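Local coordinates for protein DyP2 (PDB 4G2C) that probably oxidises dyes, lignin-related compounds and manganese at a haem centre, as a multifunctional dye-decolourising peroxidase, at residues K147-A152 with W423-A428; L294-E299 with G305-G310; Y454-E457 with V463-A466. All coordinates share one frame; numbering follows the deposited sequence.

Interaction 1. Residues K147-A152 with W423-A428; sequences KLADPA and WANNPA. With ACT (acetate ion), chain B; ACT (acetate ion), chain M.
A Schellman motif closes helix 145-148, and the amide of Asn425, which reaches over from just past helix 416-424, bonds to this helix end. ND2 of Asn425 donates to the carbonyl O of Leu148 at 2.8 Å. The bond is bent, with an N-H...O angle of 133°, and the donor stands well above the carbonyl plane, 63° out of it, rather than on a lone pair. The same ND2 gives a hydrogen bond to a water at 2.8 Å, and that water donates to Lys147 O at 2.6 Å, so one amide nitrogen serves two successive carbonyls of the last turn, one directly and the other through the water. With CG anti to its carbonyl carbon (chi1 -69°), Asn425 directs its amide at the helix end, where ND2 also lies 4.2 Å from CB of Ala149, the first residue past the helix, which has positive phi. OD1 of Asn425 accepts from Gln446 N and Gln420 NE2, which fixes the flip of the amide; Gln446 NE2 is a second donor to Leu148 O. With an alanine at Asn425 the amide is gone; Leu148 O would probably be left to Gln446 NE2, the water would lose one of its ties, and Gln446 N and Gln420 NE2 would lose their acceptor. The last carbonyls of the turn are thus paired by side-chain amides and a water.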
# COMPACT_ATOMS: atom_id res chain seq x y z
N LYS A 147 -10.50 -16.61 3.12
CA LYS A 147 -10.50 -16.29 1.69
C LYS A 147 -9.15 -15.74 1.18
O LYS A 147 -8.84 -15.83 -0.01
CB LYS A 147 -11.66 -15.36 1.34
CG LYS A 147 -11.45 -13.92 1.77
CD LYS A 147 -12.68 -13.08 1.44
CE LYS A 147 -12.51 -11.66 1.94
NZ LYS A 147 -13.74 -10.84 1.75
N LEU A 148 -8.35 -15.20 2.10
CA LEU A 148 -7.04 -14.63 1.74
C LEU A 148 -5.91 -15.64 1.90
O LEU A 148 -4.76 -15.37 1.53
CB LEU A 148 -6.75 -13.40 2.60
CG LEU A 148 -7.78 -12.27 2.53
CD1 LEU A 148 -7.45 -11.15 3.50
CD2 LEU A 148 -7.89 -11.75 1.10
N ALA A 149 -6.26 -16.80 2.45
CA ALA A 149 -5.30 -17.82 2.84
C ALA A 149 -4.28 -17.28 3.84
O ALA A 149 -3.11 -17.64 3.79
CB ALA A 149 -4.59 -18.43 1.59
N ASP A 150 -4.74 -16.40 4.72
CA ASP A 150 -3.90 -15.87 5.81
C ASP A 150 -3.61 -16.93 6.87
O ASP A 150 -4.36 -17.90 7.04
CB ASP A 150 -4.60 -14.70 6.50
CG ASP A 150 -4.39 -13.37 5.80
OD1 ASP A 150 -3.42 -13.24 4.99
OD2 ASP A 150 -5.19 -12.45 6.06
N PRO A 151 -2.52 -16.75 7.61
CA PRO A 151 -2.39 -17.61 8.79
C PRO A 151 -3.59 -17.39 9.72
O PRO A 151 -4.12 -16.27 9.78
CB PRO A 151 -1.09 -17.12 9.44
CG PRO A 151 -0.62 -15.92 8.60
CD PRO A 151 -1.29 -16.01 7.29
N ALA A 152 -4.01 -18.44 10.41
CA ALA A 152 -5.07 -18.34 11.41
C ALA A 152 -4.76 -17.25 12.42
O ALA A 152 -3.60 -16.95 12.68
CB ALA A 152 -5.28 -19.67 12.12
N TRP A 423 -6.10 -12.21 -7.69
CA TRP A 423 -4.93 -12.00 -8.53
C TRP A 423 -3.69 -12.67 -7.92
O TRP A 423 -3.18 -13.66 -8.46
CB TRP A 423 -4.70 -10.51 -8.78
CG TRP A 423 -5.70 -9.90 -9.75
CD1 TRP A 423 -6.68 -10.56 -10.46
CD2 TRP A 423 -5.79 -8.51 -10.15
NE1 TRP A 423 -7.37 -9.67 -11.26
CE2 TRP A 423 -6.85 -8.41 -11.08
CE3 TRP A 423 -5.09 -7.35 -9.81
CZ2 TRP A 423 -7.21 -7.20 -11.68
CZ3 TRP A 423 -5.46 -6.14 -10.40
CH2 TRP A 423 -6.51 -6.08 -11.33
N ALA A 424 -3.23 -12.16 -6.79
CA ALA A 424 -1.97 -12.63 -6.21
C ALA A 424 -2.01 -14.12 -5.88
O ALA A 424 -1.12 -14.88 -6.30
CB ALA A 424 -1.59 -11.80 -4.98
N ASN A 425 -3.04 -14.55 -5.15
CA ASN A 425 -3.16 -15.93 -4.71
C ASN A 425 -3.61 -16.87 -5.81
O ASN A 425 -3.65 -18.08 -5.61
CB ASN A 425 -4.16 -16.05 -3.56
CG ASN A 425 -3.67 -15.40 -2.28
OD1 ASN A 425 -2.55 -14.88 -2.20
ND2 ASN A 425 -4.53 -15.40 -1.27
N ASN A 426 -3.97 -16.33 -6.96
CA ASN A 426 -4.62 -17.12 -7.98
C ASN A 426 -3.60 -17.66 -8.97
O ASN A 426 -2.90 -16.89 -9.63
CB ASN A 426 -5.66 -16.25 -8.68
CG ASN A 426 -6.47 -17.02 -9.71
OD1 ASN A 426 -6.17 -18.17 -10.03
ND2 ASN A 426 -7.51 -16.37 -10.23
N PRO A 427 -3.49 -18.99 -9.05
CA PRO A 427 -2.47 -19.56 -9.94
C PRO A 427 -2.80 -19.31 -11.40
O PRO A 427 -1.89 -19.31 -12.23
CB PRO A 427 -2.52 -21.08 -9.63
CG PRO A 427 -3.91 -21.32 -9.10
CD PRO A 427 -4.28 -20.03 -8.35
N ALA A 428 -4.07 -19.07 -11.71
CA ALA A 428 -4.49 -18.88 -13.10
C ALA A 428 -4.23 -17.48 -13.69
O ALA A 428 -4.28 -17.30 -14.91
CB ALA A 428 -5.96 -19.23 -13.26
C ACT B . -14.21 -10.63 5.35
O ACT B . -13.92 -9.66 6.12
OXT ACT B . -13.70 -10.62 4.20
CH3 ACT B . -15.15 -11.74 5.74
C ACT M . -13.10 -11.10 -2.53
O ACT M . -13.22 -11.37 -1.30
OXT ACT M . -13.75 -11.80 -3.35
CH3 ACT M . -12.25 -9.98 -3.03
O HOH W 1 -6.84 -16.91 -1.37

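Interaction 2. Residues L294-E299 with G305-G310; sequences LGLRGE and GAMLVG
Leu294 and Met307 meet tip to tip where the loop that links helix 280-293 to helix 303-309 packs on the second of these helices. At Leu294, the first residue to leave helical angles, CD1 comes to 3.6 Å from Met307 SD and to 4.0 Å from Met307 CE. Its CG lies anti to the carbonyl carbon (chi1 -65°), which sends the isobutyl group toward the methionine. Gly295 follows with positive phi as the C-prime residue of a Schellman motif: its N bonds to His292 O, and Leu296 N reaches back to Ala291 O. Leu296, next in line, turns to the same methionine, and its CD1 approaches Met307 CE at a looser 4.5 Å, while its side chain also rests on Ala291 of the preceding helix. The chain then runs through Arg297, Gly298 and Glu299 at the surface before entering helix 303-309. Met307 carries the helix side of the contact, its chain extended beyond CG so that sulfur and methyl project outward to the two leucines. No hydrogen bond crosses between the segments, and the contact is wholly apolar. Met307 is buried, and Leu318, Pro346 and Tyr454 also touch it. Two residues further on, Val309 touches the haem, so the same helix contributes Val309 to the haem pocket. Just past the helix, Gly310, at positive phi, donates its N to Ala306 O at 2.6 Å.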
# COMPACT_ATOMS: atom_id res chain seq x y z
N LEU A 294 18.51 -20.90 -13.46
CA LEU A 294 18.25 -20.43 -14.81
C LEU A 294 19.54 -20.27 -15.61
O LEU A 294 19.52 -19.75 -16.73
CB LEU A 294 17.51 -19.09 -14.76
CG LEU A 294 16.10 -19.15 -14.16
CD1 LEU A 294 15.51 -17.76 -14.14
CD2 LEU A 294 15.19 -20.10 -14.95
N GLY A 295 20.65 -20.71 -15.03
CA GLY A 295 21.95 -20.53 -15.64
C GLY A 295 22.44 -19.09 -15.74
O GLY A 295 23.36 -18.81 -16.49
N LEU A 296 21.84 -18.16 -14.98
CA LEU A 296 22.26 -16.76 -15.04
C LEU A 296 23.68 -16.51 -14.53
O LEU A 296 24.14 -17.16 -13.59
CB LEU A 296 21.28 -15.85 -14.29
CG LEU A 296 19.80 -15.94 -14.66
CD1 LEU A 296 19.04 -14.79 -14.05
CD2 LEU A 296 19.59 -16.00 -16.18
N ARG A 297 24.37 -15.55 -15.13
CA ARG A 297 25.78 -15.33 -14.85
C ARG A 297 26.15 -13.86 -14.63
O ARG A 297 25.52 -12.96 -15.19
CB ARG A 297 26.60 -15.92 -16.01
CG ARG A 297 25.92 -17.13 -16.64
CD ARG A 297 26.90 -18.09 -17.27
NE ARG A 297 27.95 -18.51 -16.35
CZ ARG A 297 28.98 -19.29 -16.69
NH1 ARG A 297 29.08 -19.74 -17.94
NH2 ARG A 297 29.90 -19.62 -15.80
N GLY A 298 27.18 -13.62 -13.83
CA GLY A 298 27.69 -12.28 -13.64
C GLY A 298 26.69 -11.37 -12.95
O GLY A 298 25.87 -11.82 -12.14
N GLU A 299 26.75 -10.08 -13.26
CA GLU A 299 25.80 -9.13 -12.70
C GLU A 299 24.37 -9.49 -13.14
O GLU A 299 23.43 -9.33 -12.37
CB GLU A 299 26.15 -7.68 -13.08
CG GLU A 299 27.11 -6.96 -12.11
CD GLU A 299 26.44 -6.49 -10.79
OE1 GLU A 299 25.77 -5.43 -10.79
OE2 GLU A 299 26.61 -7.17 -9.75
N GLY A 305 16.02 -11.56 -9.39
CA GLY A 305 15.27 -10.78 -8.43
C GLY A 305 14.22 -9.95 -9.14
O GLY A 305 13.07 -9.88 -8.70
N ALA A 306 14.62 -9.31 -10.23
CA ALA A 306 13.71 -8.56 -11.09
C ALA A 306 12.54 -9.43 -11.55
O ALA A 306 11.42 -8.94 -11.69
CB ALA A 306 14.46 -8.00 -12.28
N MET A 307 12.79 -10.71 -11.79
CA MET A 307 11.72 -11.60 -12.26
C MET A 307 10.66 -11.82 -11.20
O MET A 307 9.49 -12.04 -11.52
CB MET A 307 12.27 -12.96 -12.71
CG MET A 307 13.02 -12.97 -14.03
SD MET A 307 13.81 -14.58 -14.35
CE MET A 307 14.91 -14.15 -15.70
N LEU A 308 11.06 -11.76 -9.93
CA LEU A 308 10.14 -11.97 -8.82
C LEU A 308 9.30 -10.72 -8.58
O LEU A 308 8.13 -10.80 -8.22
CB LEU A 308 10.91 -12.29 -7.53
CG LEU A 308 11.87 -13.48 -7.59
CD1 LEU A 308 12.68 -13.63 -6.27
CD2 LEU A 308 11.10 -14.73 -7.93
N VAL A 309 9.92 -9.57 -8.76
CA VAL A 309 9.27 -8.31 -8.44
C VAL A 309 8.66 -7.61 -9.68
O VAL A 309 7.57 -7.05 -9.60
CB VAL A 309 10.27 -7.39 -7.74
CG1 VAL A 309 9.71 -5.98 -7.62
CG2 VAL A 309 10.61 -7.98 -6.36
N GLY A 310 9.36 -7.67 -10.81
CA GLY A 310 8.91 -7.02 -12.02
C GLY A 310 9.69 -5.75 -12.27
O GLY A 310 9.51 -5.07 -13.27

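Interaction 3. Residues Y454-E457 with V463-A466; sequences YAPE and VAEA
A two-stranded antiparallel ribbon pairs Tyr454 with Ala464. Tyr454 N donates to Ala464 O at 3.0 Å, and Ala464 N returns a bond of 3.0 Å to Tyr454 O; N-H...O angles of 163° and 160° make both nearly straight. Beside the second bond, Val463 CA makes a CA-H...O contact with Tyr454 O at 3.6 Å, and Val463 CG2 lies close to the same oxygen. The pair is thus a hydrogen-bonded pair of a short beta hairpin, whose strands 453-454 and 464-465 are joined by a long connecting loop. Its Tyr454 and Ala464 side chains lie on one face of the ribbon. On that face the phenol ring, with CG anti to the carbonyl carbon (chi1 -52°), swings along the partner strand until CE1 comes 3.8 Å from Ala466 CB, which lies oblique to the ring, while Ala464 O sits at the ring edge, near its plane. His348 meets the same ring edge-to-face, and Leu290 of helix 280-293 packs against it. In the connecting loop, CG of Pro456 reaches Ala464 CB at 3.9 Å.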
# COMPACT_ATOMS: atom_id res chain seq x y z
N TYR A 454 10.09 -19.55 -16.28
CA TYR A 454 10.77 -18.28 -16.49
C TYR A 454 11.42 -18.33 -17.86
O TYR A 454 11.61 -19.41 -18.42
CB TYR A 454 11.85 -18.08 -15.41
CG TYR A 454 11.34 -18.24 -13.99
CD1 TYR A 454 11.07 -19.50 -13.46
CD2 TYR A 454 11.14 -17.13 -13.17
CE1 TYR A 454 10.61 -19.65 -12.17
CE2 TYR A 454 10.67 -17.27 -11.88
CZ TYR A 454 10.41 -18.53 -11.38
OH TYR A 454 9.95 -18.67 -10.09
N ALA A 455 11.76 -17.17 -18.40
CA ALA A 455 12.52 -17.09 -19.64
C ALA A 455 13.93 -16.73 -19.26
O ALA A 455 14.19 -15.60 -18.86
CB ALA A 455 11.92 -16.03 -20.56
N PRO A 456 14.86 -17.69 -19.38
CA PRO A 456 16.25 -17.43 -18.99
C PRO A 456 16.84 -16.28 -19.80
O PRO A 456 17.66 -15.53 -19.28
CB PRO A 456 16.97 -18.74 -19.33
CG PRO A 456 15.89 -19.76 -19.42
CD PRO A 456 14.69 -19.04 -19.94
N GLU A 457 16.42 -16.15 -21.05
CA GLU A 457 16.98 -15.14 -21.96
C GLU A 457 15.98 -14.01 -22.30
O GLU A 457 14.96 -14.25 -22.96
CB GLU A 457 17.49 -15.82 -23.23
CG GLU A 457 17.87 -14.86 -24.32
CD GLU A 457 18.68 -15.51 -25.43
OE1 GLU A 457 18.40 -16.68 -25.78
OE2 GLU A 457 19.61 -14.84 -25.93
N VAL A 463 12.25 -21.35 -22.63
CA VAL A 463 11.54 -21.46 -21.36
C VAL A 463 12.10 -22.57 -20.46
O VAL A 463 12.51 -23.63 -20.94
CB VAL A 463 10.04 -21.66 -21.57
CG1 VAL A 463 9.77 -23.08 -22.01
CG2 VAL A 463 9.26 -21.32 -20.30
N ALA A 464 12.14 -22.30 -19.16
CA ALA A 464 12.71 -23.24 -18.19
C ALA A 464 11.86 -23.29 -16.93
O ALA A 464 11.37 -22.26 -16.47
CB ALA A 464 14.12 -22.84 -17.84
N GLU A 465 11.71 -24.49 -16.38
CA GLU A 465 10.95 -24.65 -15.15
C GLU A 465 11.91 -24.78 -13.97
O GLU A 465 12.72 -25.72 -13.92
CB GLU A 465 10.03 -25.86 -15.22
CG GLU A 465 9.06 -25.96 -14.03
CD GLU A 465 8.23 -27.24 -14.04
OE1 GLU A 465 8.83 -28.34 -14.15
OE2 GLU A 465 6.99 -27.16 -13.93
N ALA A 466 11.82 -23.85 -13.03
CA ALA A 466 12.66 -23.89 -11.85
C ALA A 466 12.54 -25.24 -11.17
O ALA A 466 11.54 -25.94 -11.34
CB ALA A 466 12.28 -22.76 -10.87

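Overall arrangement
Along the chain, interaction 2 falls between the two segments of interaction 1, and interaction 3 follows both. Interactions 2 and 3 adjoin, with centres about 10 Å apart: Met307 SD lies 3.9 Å from Tyr454 CD2, and Leu294 O lies 3.8 Å from Pro456 CB, so the hairpin packs onto helix 303-309 and onto the turn that leads to it from helix 280-293. Interaction 1 stands apart, its centre about 25 Å from that of interaction 2 and 24 Å from that of interaction 3, and ties helix 145-148, in the family's alpha+beta barrel range, to the end of helix 416-424. The haem relates the two regions: the Leu148 side chain is about 8 Å from it, and helix 303-309 touches it through Val309.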